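Long-range contact in hemin degrading factor (Pseudomonas aeruginosa, PDB 4MF9), which binds heme and degrades it, and probably also passes heme to the heme oxygenase HemO: residues A[90-95]-A[113-118]. Residues are numbered along the deposited sequence; the frame is centred on the assembly and turned at random.
Sequences HERKGP and PDIDLR. With HEM (protoporphyrin IX containing Fe), chain C.
Gly94, where the chain turns a corner, faces Asp114 with CA atoms only 5.5 Å apart; a CB on Gly94 would fall 2.8 Å from Asp114 CB, a clash, and its absence allows this close backbone approach. Alongside, Arg92 NH1 lies 2.9 Å from Asp114 OD1, met on that oxygen's anti lone pair, the one turned away from the other carboxylate oxygen. Guanidinium and carboxylate planes stand 79° apart. The hydrogen bond within this salt bridge is bent at 145°, and OD1 is tilted out of the guanidinium plane; the second bond, from NH2 to the same oxygen, is weak. Asp114 CA sits over one guanidinium face, off toward the rim, and Arg92 NE bonds to His275 of strand 271-277. Ile115 lies against the carbonyl oxygens of Arg92, Gly94 and Pro95 round the corner: CG1, anti to the carbonyl carbon (chi1 -53°), is 3.4 Å from Pro95 O. No direct backbone hydrogen bond joins the segments; one water donates to Pro95 O (2.7 Å) and accepts from Ile115 N (3.0 Å). Segment 113-118 runs on to heme-binding Arg118, its NH1 held by Asp116 OD1. The contact is structural packing between two antiparallel sheets of the HemS/ChuX fold: the chain leaves one at Gly94, and strand 117-120 belongs to the other.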
# COMPACT_ATOMS: atom_id res chain seq x y z
N HIS A 90 -5.24 1.16 -3.12
CA HIS A 90 -6.13 0.82 -2.02
C HIS A 90 -6.65 2.14 -1.39
O HIS A 90 -5.86 2.95 -0.89
CB HIS A 90 -5.30 0.02 -1.01
CG HIS A 90 -6.09 -0.79 -0.04
ND1 HIS A 90 -6.91 -0.23 0.92
CD2 HIS A 90 -6.11 -2.13 0.19
CE1 HIS A 90 -7.42 -1.19 1.67
NE2 HIS A 90 -6.97 -2.35 1.24
N GLU A 91 -7.94 2.37 -1.40
CA GLU A 91 -8.55 3.52 -0.76
C GLU A 91 -9.53 3.13 0.30
O GLU A 91 -10.55 2.58 0.01
CB GLU A 91 -9.24 4.48 -1.76
CG GLU A 91 -8.34 5.04 -2.80
CD GLU A 91 -8.99 5.94 -3.85
OE1 GLU A 91 -10.10 6.35 -3.76
OE2 GLU A 91 -8.28 6.25 -4.74
N ARG A 92 -9.26 3.48 1.54
CA ARG A 92 -10.12 3.09 2.64
C ARG A 92 -10.58 4.29 3.42
O ARG A 92 -9.82 5.16 3.68
CB ARG A 92 -9.42 2.13 3.56
CG ARG A 92 -10.28 1.28 4.45
CD ARG A 92 -11.40 0.62 3.70
NE ARG A 92 -12.09 -0.41 4.48
CZ ARG A 92 -13.04 -0.20 5.35
NH1 ARG A 92 -13.45 1.02 5.63
NH2 ARG A 92 -13.56 -1.21 5.99
N LYS A 93 -11.83 4.31 3.82
CA LYS A 93 -12.39 5.43 4.56
C LYS A 93 -12.65 5.11 6.01
O LYS A 93 -13.04 4.01 6.32
CB LYS A 93 -13.67 5.91 3.92
CG LYS A 93 -13.51 6.49 2.56
CD LYS A 93 -14.84 7.00 2.11
CE LYS A 93 -14.92 7.04 0.62
NZ LYS A 93 -16.26 7.54 0.21
N GLY A 94 -12.40 6.09 6.88
CA GLY A 94 -12.60 5.96 8.31
C GLY A 94 -11.74 6.95 9.08
O GLY A 94 -10.89 7.62 8.51
N PRO A 95 -11.95 7.03 10.40
CA PRO A 95 -11.10 7.89 11.24
C PRO A 95 -9.67 7.36 11.34
O PRO A 95 -9.48 6.14 11.40
CB PRO A 95 -11.79 7.81 12.60
CG PRO A 95 -12.42 6.44 12.60
CD PRO A 95 -12.93 6.27 11.19
N PRO A 113 -11.33 -1.27 12.64
CA PRO A 113 -12.04 -2.07 11.63
C PRO A 113 -12.06 -1.41 10.26
O PRO A 113 -12.50 -2.03 9.29
CB PRO A 113 -13.46 -2.16 12.20
CG PRO A 113 -13.35 -1.76 13.64
CD PRO A 113 -12.23 -0.79 13.69
N ASP A 114 -11.58 -0.17 10.16
CA ASP A 114 -11.62 0.53 8.88
C ASP A 114 -10.23 0.92 8.39
O ASP A 114 -9.69 0.28 7.48
CB ASP A 114 -12.54 1.75 8.96
CG ASP A 114 -13.97 1.37 9.24
OD1 ASP A 114 -14.70 1.04 8.29
OD2 ASP A 114 -14.36 1.38 10.43
N ILE A 115 -9.64 1.97 8.98
CA ILE A 115 -8.25 2.27 8.69
C ILE A 115 -7.35 1.28 9.45
O ILE A 115 -7.42 1.17 10.68
CB ILE A 115 -7.87 3.74 9.06
CG1 ILE A 115 -8.84 4.74 8.40
CG2 ILE A 115 -6.42 4.02 8.65
CD1 ILE A 115 -8.87 4.67 6.90
N ASP A 116 -6.51 0.57 8.71
CA ASP A 116 -5.72 -0.54 9.27
C ASP A 116 -4.41 -0.51 8.50
O ASP A 116 -4.38 -0.84 7.32
CB ASP A 116 -6.47 -1.85 9.05
CG ASP A 116 -5.89 -3.04 9.82
OD1 ASP A 116 -5.19 -2.84 10.84
OD2 ASP A 116 -6.18 -4.19 9.41
N LEU A 117 -3.35 -0.06 9.15
CA LEU A 117 -2.12 0.27 8.45
C LEU A 117 -0.91 -0.27 9.19
O LEU A 117 -0.89 -0.29 10.43
CB LEU A 117 -1.99 1.81 8.34
CG LEU A 117 -2.97 2.58 7.46
CD1 LEU A 117 -2.90 4.10 7.74
CD2 LEU A 117 -2.66 2.34 6.00
N ARG A 118 0.10 -0.68 8.45
CA ARG A 118 1.40 -0.98 9.04
C ARG A 118 2.38 -0.04 8.39
O ARG A 118 2.58 -0.07 7.17
CB ARG A 118 1.82 -2.43 8.78
CG ARG A 118 0.76 -3.47 9.12
CD ARG A 118 0.36 -3.43 10.59
NE ARG A 118 -0.72 -4.39 10.88
CZ ARG A 118 -1.99 -4.06 11.08
NH1 ARG A 118 -2.37 -2.78 11.06
NH2 ARG A 118 -2.90 -5.00 11.32
CHA HEM C . -0.91 -10.54 8.29
CHB HEM C . -3.50 -9.12 11.99
CHC HEM C . 0.20 -6.43 13.48
CHD HEM C . 2.21 -7.01 9.17
C1A HEM C . -1.90 -10.45 9.23
C2A HEM C . -3.08 -11.24 9.26
C3A HEM C . -3.78 -10.85 10.30
C4A HEM C . -3.07 -9.80 10.88
CMA HEM C . -5.11 -11.41 10.72
CAA HEM C . -3.49 -12.35 8.35
CBA HEM C . -3.94 -13.67 9.02
CGA HEM C . -2.73 -14.33 9.57
O1A HEM C . -2.72 -14.81 10.70
O2A HEM C . -1.75 -14.36 8.87
C1B HEM C . -2.65 -8.28 12.69
C2B HEM C . -3.07 -7.74 13.91
C3B HEM C . -2.07 -6.98 14.38
C4B HEM C . -0.99 -7.08 13.37
CMB HEM C . -4.39 -8.00 14.58
CAB HEM C . -2.15 -6.26 15.68
CBB HEM C . -1.54 -5.15 15.97
C1C HEM C . 1.09 -6.35 12.47
C2C HEM C . 2.30 -5.69 12.53
C3C HEM C . 2.89 -5.85 11.31
C4C HEM C . 2.03 -6.61 10.48
CMC HEM C . 2.86 -4.97 13.72
CAC HEM C . 4.17 -5.30 10.94
CBC HEM C . 4.49 -5.36 9.68
C1D HEM C . 1.53 -8.07 8.56
C2D HEM C . 1.90 -8.68 7.25
C3D HEM C . 1.03 -9.66 7.04
C4D HEM C . 0.13 -9.65 8.20
CMD HEM C . 3.02 -8.32 6.30
CAD HEM C . 0.99 -10.57 5.84
CBD HEM C . 1.57 -11.93 6.23
CGD HEM C . 1.97 -12.90 5.16
O1D HEM C . 1.53 -14.02 5.29
O2D HEM C . 2.72 -12.64 4.23
NA HEM C . -1.92 -9.56 10.23
NB HEM C . -1.40 -7.88 12.39
NC HEM C . 0.97 -6.88 11.25
ND HEM C . 0.47 -8.68 9.06
FE HEM C . -0.37 -8.32 10.65
O HOH W 1 -10.90 3.82 11.04